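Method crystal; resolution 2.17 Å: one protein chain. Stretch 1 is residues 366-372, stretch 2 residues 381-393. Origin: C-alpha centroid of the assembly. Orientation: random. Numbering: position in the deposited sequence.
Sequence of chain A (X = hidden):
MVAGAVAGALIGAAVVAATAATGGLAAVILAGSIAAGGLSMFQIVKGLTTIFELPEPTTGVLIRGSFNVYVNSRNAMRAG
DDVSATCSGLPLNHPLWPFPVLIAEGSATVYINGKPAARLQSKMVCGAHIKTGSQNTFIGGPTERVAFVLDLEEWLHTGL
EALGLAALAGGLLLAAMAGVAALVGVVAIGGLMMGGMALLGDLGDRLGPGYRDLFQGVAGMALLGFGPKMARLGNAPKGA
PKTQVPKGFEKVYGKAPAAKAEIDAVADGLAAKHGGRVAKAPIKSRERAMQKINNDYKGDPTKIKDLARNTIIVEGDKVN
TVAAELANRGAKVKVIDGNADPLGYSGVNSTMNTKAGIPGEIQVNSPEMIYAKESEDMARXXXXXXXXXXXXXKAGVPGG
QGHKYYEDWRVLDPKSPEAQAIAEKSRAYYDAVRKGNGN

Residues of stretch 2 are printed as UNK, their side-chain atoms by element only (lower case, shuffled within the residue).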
ATOM      1  N   SER A 366     -12.937   5.047   5.262  1.00 27.18           N
ATOM      2  CA  SER A 366     -14.019   5.303   6.189  1.00 28.10           C
ATOM      3  C   SER A 366     -13.642   4.869   7.605  1.00 32.89           C
ATOM      4  O   SER A 366     -12.692   4.098   7.808  1.00 32.11           O
ATOM      5  CB  SER A 366     -15.273   4.559   5.743  1.00 33.48           C
ATOM      6  OG  SER A 366     -15.014   3.171   5.660  1.00 34.91           O
ATOM      7  N   PRO A 367     -14.368   5.359   8.613  1.00 36.80           N
ATOM      8  CA  PRO A 367     -14.120   4.862   9.976  1.00 34.33           C
ATOM      9  C   PRO A 367     -14.375   3.367  10.113  1.00 29.31           C
ATOM     10  O   PRO A 367     -13.653   2.690  10.860  1.00 28.54           O
ATOM     11  CB  PRO A 367     -15.090   5.686  10.844  1.00 35.40           C
ATOM     12  CG  PRO A 367     -15.448   6.892  10.009  1.00 35.72           C
ATOM     13  CD  PRO A 367     -15.404   6.410   8.586  1.00 37.18           C
ATOM     14  N   GLU A 368     -15.357   2.829   9.393  1.00 26.91           N
ATOM     15  CA  GLU A 368     -15.668   1.410   9.526  1.00 32.38           C
ATOM     16  C   GLU A 368     -14.504   0.550   9.056  1.00 31.15           C
ATOM     17  O   GLU A 368     -14.156  -0.451   9.697  1.00 30.70           O
ATOM     18  CB  GLU A 368     -16.940   1.066   8.742  1.00 38.10           C
ATOM     19  CG  GLU A 368     -18.211   1.675   9.326  1.00 49.72           C
ATOM     20  CD  GLU A 368     -18.291   3.207   9.173  1.00 56.73           C
ATOM     21  OE1 GLU A 368     -17.498   3.782   8.390  1.00 56.03           O
ATOM     22  OE2 GLU A 368     -19.141   3.842   9.845  1.00 61.21           O
HETATM   23  N   MSE A 369     -13.902   0.931   7.935  1.00 30.18           N
HETATM   24  CA  MSE A 369     -12.791   0.182   7.372  1.00 28.23           C
HETATM   25  C   MSE A 369     -11.576   0.235   8.253  1.00 24.94           C
HETATM   26  O   MSE A 369     -10.868  -0.787   8.390  1.00 23.07           O
HETATM   27  CB  MSE A 369     -12.443   0.760   6.004  1.00 28.18           C
HETATM   28  CG  MSE A 369     -13.432   0.289   4.945  1.00 34.55           C
HETATM   29 SE   MSE A 369     -13.660  -1.663   5.080  0.71 46.96          SE
HETATM   30  CE  MSE A 369     -11.774  -2.177   4.832  1.00 41.03           C
ATOM     31  N   ILE A 370     -11.312   1.391   8.852  1.00 25.74           N
ATOM     32  CA  ILE A 370     -10.147   1.562   9.719  1.00 20.60           C
ATOM     33  C   ILE A 370     -10.332   0.792  11.020  1.00 21.87           C
ATOM     34  O   ILE A 370      -9.407   0.134  11.510  1.00 23.14           O
ATOM     35  CB  ILE A 370      -9.893   3.052   9.977  1.00 20.65           C
ATOM     36  CG1 ILE A 370      -9.256   3.671   8.719  1.00 24.26           C
ATOM     37  CG2 ILE A 370      -8.978   3.213  11.242  1.00 20.22           C
ATOM     38  CD1 ILE A 370      -9.418   5.162   8.608  1.00 26.86           C
ATOM     39  N   TYR A 371     -11.524   0.875  11.605  1.00 22.27           N
ATOM     40  CA  TYR A 371     -11.865   0.027  12.736  1.00 23.93           C
ATOM     41  C   TYR A 371     -11.566  -1.431  12.427  1.00 24.72           C
ATOM     42  O   TYR A 371     -10.960  -2.149  13.231  1.00 24.29           O
ATOM     43  CB  TYR A 371     -13.349   0.202  13.072  1.00 22.77           C
ATOM     44  CG  TYR A 371     -13.811  -0.639  14.215  1.00 24.47           C
ATOM     45  CD1 TYR A 371     -14.620  -1.752  14.012  1.00 30.00           C
ATOM     46  CD2 TYR A 371     -13.440  -0.325  15.510  1.00 26.74           C
ATOM     47  CE1 TYR A 371     -15.049  -2.529  15.086  1.00 28.75           C
ATOM     48  CE2 TYR A 371     -13.845  -1.086  16.579  1.00 29.91           C
ATOM     49  CZ  TYR A 371     -14.648  -2.187  16.357  1.00 33.01           C
ATOM     50  OH  TYR A 371     -15.044  -2.930  17.438  1.00 37.98           O
ATOM     51  N   ALA A 372     -11.972  -1.872  11.242  1.00 22.98           N
ATOM     52  CA  ALA A 372     -11.831  -3.274  10.885  1.00 25.80           C
ATOM     53  C   ALA A 372     -10.372  -3.662  10.739  1.00 23.51           C
ATOM     54  O   ALA A 372      -9.957  -4.729  11.212  1.00 23.14           O
ATOM     55  CB  ALA A 372     -12.591  -3.548   9.592  1.00 23.43           C
ATOM     56  N   UNK A 381      -6.265   6.363  17.500  1.00 28.03           N
ATOM     57  CA  UNK A 381      -5.502   7.523  17.055  1.00 33.29           C
ATOM     58  C   UNK A 381      -6.056   8.052  15.737  1.00 34.16           C
ATOM     59  O   UNK A 381      -6.256   9.264  15.574  1.00 35.73           O
ATOM     60  c   UNK A 381      -4.017   7.172  16.927  1.00 33.31           C
ATOM     61  c   UNK A 381      -2.006   6.276  18.167  1.00 31.34           C
ATOM     62  c   UNK A 381      -3.453   6.689  18.258  1.00 33.32           C
ATOM     63  c   UNK A 381      -3.232   8.358  16.392  1.00 37.42           C
ATOM     64  N   UNK A 382      -6.302   7.160  14.769  1.00 31.26           N
ATOM     65  CA  UNK A 382      -6.776   7.617  13.459  1.00 27.22           C
ATOM     66  C   UNK A 382      -8.150   8.270  13.550  1.00 31.42           C
ATOM     67  O   UNK A 382      -8.400   9.290  12.903  1.00 31.87           O
ATOM     68  c   UNK A 382      -5.658   4.682  11.140  1.00 31.03           C
ATOM     69  c   UNK A 382      -5.495   5.835  12.128  1.00 30.32           C
ATOM     70  c   UNK A 382      -4.595   6.919  11.557  1.00 32.35           C
ATOM     71  c   UNK A 382      -6.834   6.456  12.480  1.00 26.82           C
ATOM     72  N   UNK A 383      -9.081   7.650  14.284  1.00 31.84           N
ATOM     73  CA  UNK A 383     -10.463   8.115  14.317  1.00 32.21           C
ATOM     74  C   UNK A 383     -10.735   9.107  15.430  1.00 37.39           C
ATOM     75  O   UNK A 383     -11.760   9.799  15.389  1.00 39.47           O
ATOM     76  c   UNK A 383     -11.310   6.164  12.103  1.00 31.58           C
ATOM     77  c   UNK A 383     -11.434   6.942  14.495  1.00 28.67           C
ATOM     78  c   UNK A 383     -11.265   5.742  13.559  1.00 29.56           C
ATOM     79  c   UNK A 383     -12.369   4.729  13.854  1.00 28.50           C
ATOM     80  N   UNK A 384      -9.864   9.179  16.425  1.00 37.45           N
ATOM     81  CA  UNK A 384     -10.224   9.812  17.663  1.00 37.07           C
ATOM     82  C   UNK A 384     -11.031   8.873  18.539  1.00 38.88           C
ATOM     83  O   UNK A 384     -11.647   7.910  18.079  1.00 36.72           O
ATOM     84  N   UNK A 385     -11.014   9.169  19.838  1.00 41.37           N
ATOM     85  CA  UNK A 385     -11.648   8.294  20.814  1.00 45.60           C
ATOM     86  C   UNK A 385     -13.149   8.211  20.596  1.00 50.38           C
ATOM     87  O   UNK A 385     -13.728   7.125  20.683  1.00 52.69           O
ATOM     88  c   UNK A 385     -11.333   8.777  22.226  1.00 46.37           C
ATOM     89  o   UNK A 385      -9.555   7.184  22.358  1.00 38.78           O
ATOM     90  n   UNK A 385      -9.298   9.103  23.526  1.00 48.69           N
ATOM     91  c   UNK A 385      -9.980   8.290  22.708  1.00 45.85           C
ATOM     92  N   UNK A 386     -13.796   9.338  20.282  1.00 53.45           N
ATOM     93  CA  UNK A 386     -15.255   9.338  20.177  1.00 56.46           C
ATOM     94  C   UNK A 386     -15.740   8.643  18.906  1.00 50.20           C
ATOM     95  O   UNK A 386     -16.687   7.849  18.951  1.00 46.10           O
ATOM     96  o   UNK A 386     -15.615  12.729  21.631  1.00 78.19           O
ATOM     97  c   UNK A 386     -15.815  10.761  20.267  1.00 65.71           C
ATOM     98  o   UNK A 386     -14.679  10.863  22.372  1.00 78.47           O
ATOM     99  c   UNK A 386     -15.322  11.512  21.504  1.00 75.14           C
ATOM    100  N   UNK A 387     -15.132   8.933  17.755  1.00 46.75           N
ATOM    101  CA  UNK A 387     -15.512   8.163  16.577  1.00 47.35           C
ATOM    102  C   UNK A 387     -15.253   6.679  16.801  1.00 43.79           C
ATOM    103  O   UNK A 387     -16.092   5.843  16.448  1.00 45.59           O
ATOM    104  c   UNK A 387     -15.093   7.751  14.132  1.00 44.51           C
ATOM    105  c   UNK A 387     -14.775   8.654  15.328  1.00 48.50           C
ATOM    106  o   UNK A 387     -15.181   9.993  15.027  1.00 51.28           O
ATOM    107  N   UNK A 388     -14.099   6.327  17.389  1.00 41.35           N
ATOM    108  CA  UNK A 388     -13.816   4.914  17.642  1.00 37.28           C
ATOM    109  C   UNK A 388     -14.959   4.281  18.413  1.00 41.85           C
ATOM    110  O   UNK A 388     -15.486   3.235  18.024  1.00 39.44           O
ATOM    111  c   UNK A 388     -11.511   2.468  17.869  1.00 34.67           C
ATOM    112  c   UNK A 388     -12.510   4.714  18.419  1.00 34.12           C
ATOM    113  c   UNK A 388     -11.310   1.110  18.113  1.00 36.42           C
ATOM    114  c   UNK A 388     -12.273   3.247  18.717  1.00 34.96           C
ATOM    115  c   UNK A 388     -12.661   1.265  20.067  1.00 40.51           C
ATOM    116  o   UNK A 388     -11.668  -0.834  19.448  1.00 40.50           O
ATOM    117  c   UNK A 388     -12.853   2.622  19.822  1.00 36.29           C
ATOM    118  c   UNK A 388     -11.880   0.515  19.214  1.00 39.78           C
ATOM    119  N   UNK A 389     -15.354   4.910  19.517  1.00 45.94           N
ATOM    120  CA  UNK A 389     -16.368   4.308  20.369  1.00 52.86           C
ATOM    121  C   UNK A 389     -17.707   4.211  19.648  1.00 53.26           C
ATOM    122  O   UNK A 389     -18.413   3.206  19.778  1.00 53.92           O
ATOM    123  c   UNK A 389     -15.231   4.981  22.543  1.00 65.19           C
ATOM    124  o   UNK A 389     -14.925   5.931  23.320  1.00 67.08           O
ATOM    125  c   UNK A 389     -16.488   5.098  21.675  1.00 62.41           C
ATOM    126  o   UNK A 389     -14.553   3.925  22.441  1.00 63.04           O
ATOM    127  N   UNK A 390     -18.065   5.236  18.866  1.00 54.21           N
ATOM    128  CA  UNK A 390     -19.290   5.166  18.074  1.00 54.78           C
ATOM    129  C   UNK A 390     -19.245   4.010  17.081  1.00 50.63           C
ATOM    130  O   UNK A 390     -20.218   3.256  16.947  1.00 51.40           O
ATOM    131  c   UNK A 390     -19.524   6.485  17.338  1.00 54.98           C
ATOM    132  N   UNK A 391     -18.121   3.850  16.380  1.00 43.52           N
ATOM    133  CA  UNK A 391     -18.034   2.803  15.369  1.00 42.17           C
ATOM    134  C   UNK A 391     -18.077   1.426  16.020  1.00 42.92           C
ATOM    135  O   UNK A 391     -18.760   0.519  15.535  1.00 43.87           O
ATOM    136  c   UNK A 391     -16.949   4.209  13.607  1.00 41.74           C
ATOM    137  c   UNK A 391     -16.771   2.999  14.514  1.00 37.91           C
ATOM    138  c   UNK A 391     -16.485   1.755  13.686  1.00 30.58           C
ATOM    139  N   UNK A 392     -17.368   1.256  17.139  1.00 44.24           N
ATOM    140  CA  UNK A 392     -17.314  -0.046  17.802  1.00 47.61           C
ATOM    141  C   UNK A 392     -18.682  -0.481  18.324  1.00 53.20           C
ATOM    142  O   UNK A 392     -18.993  -1.675  18.320  1.00 56.06           O
ATOM    143  c   UNK A 392     -16.297  -0.006  18.945  1.00 46.66           C
ATOM    144  N   UNK A 393     -19.511   0.462  18.777  1.00 55.35           N
ATOM    145  CA  UNK A 393     -20.809   0.073  19.318  1.00 63.99           C
ATOM    146  C   UNK A 393     -21.756  -0.387  18.215  1.00 72.07           C
ATOM    147  O   UNK A 393     -22.567  -1.298  18.434  1.00 77.27           O
ATOM    148  c   UNK A 393     -21.429   1.226  20.110  1.00 63.72           C
TER
HETATM  149  O   HOH W   1     -14.031  -2.822  19.947  1.00 59.21           O

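Position 381 carries four side-chain carbons that fork at the first, one arm two carbons long, and none comes near stretch 1; this is Ile 381. At position 382 four carbons fork at the second, and one terminal carbon lies against Ile 370. The residue is Leu 382, with its CD1 3.6 Å from Ile 370 CG2. Position 383 repeats the pattern, four carbons forked at the second, with one tip touching both Pro 367 and Ile 370. It is Leu 383, whose CD2 is 3.8 Å from Pro 367 CA and 3.9 Å from Ile 370 CG2.

Position 384 has no side-chain atoms. Its phi of 81° and psi of 158° would jam a CB against the preceding carbonyl oxygen, so the backbone itself calls for Gly 384, which stands at the N-cap of the next helix. Position 385 has two carbons, the second bearing one oxygen and one nitrogen, and is Asn 385; position 386 has two carbons ending in two oxygens and is Asp 386. Neither touches stretch 1.

At position 387 one carbon carries an oxygen and a methyl carbon, the methyl lying against Pro 367; this is Thr 387, with CG2 3.9 Å from Pro 367 CB. Position 388 holds one carbon and a six-carbon ring bearing an oxygen, close to the ring of Tyr 371: Tyr 388. The edge of Tyr 371 points toward its face in an offset arrangement, with centroids 5.4 Å apart and planes at 61°.

Position 389, two carbons with two terminal oxygens, is Asp 389, and position 390, a single carbon, is Ala 390; neither touches stretch 1. Position 391 has one carbon carrying two more, packed against Pro 367 and Tyr 371. This is Val 391: its CG2 is 3.6 Å from Pro 367 CB and its CG1 3.6 Å from Tyr 371 CB. Position 392 has one carbon, CB, 3.5 Å from Tyr 371 OH, and is Ala 392; its backbone N lies over one face of that ring. Position 393, again a single carbon, is the poorly ordered Ala 393, which points away.

Helix 367-372 and helix 385-393 cross nearly at right angles, at 84°, with axes 9.9 Å apart at closest approach. No direct hydrogen bond joins the stretches, so apolar packing dominates the 464 Å² buried between them. Pro 367 and Tyr 371, one turn apart, both pack against Val 391. A water hydrogen-bonds to Tyr 371 OH at 2.7 Å and Tyr 388 OH at 3.1 Å.

Stretch 2 (381-393) ILLGNDTYDAVAA
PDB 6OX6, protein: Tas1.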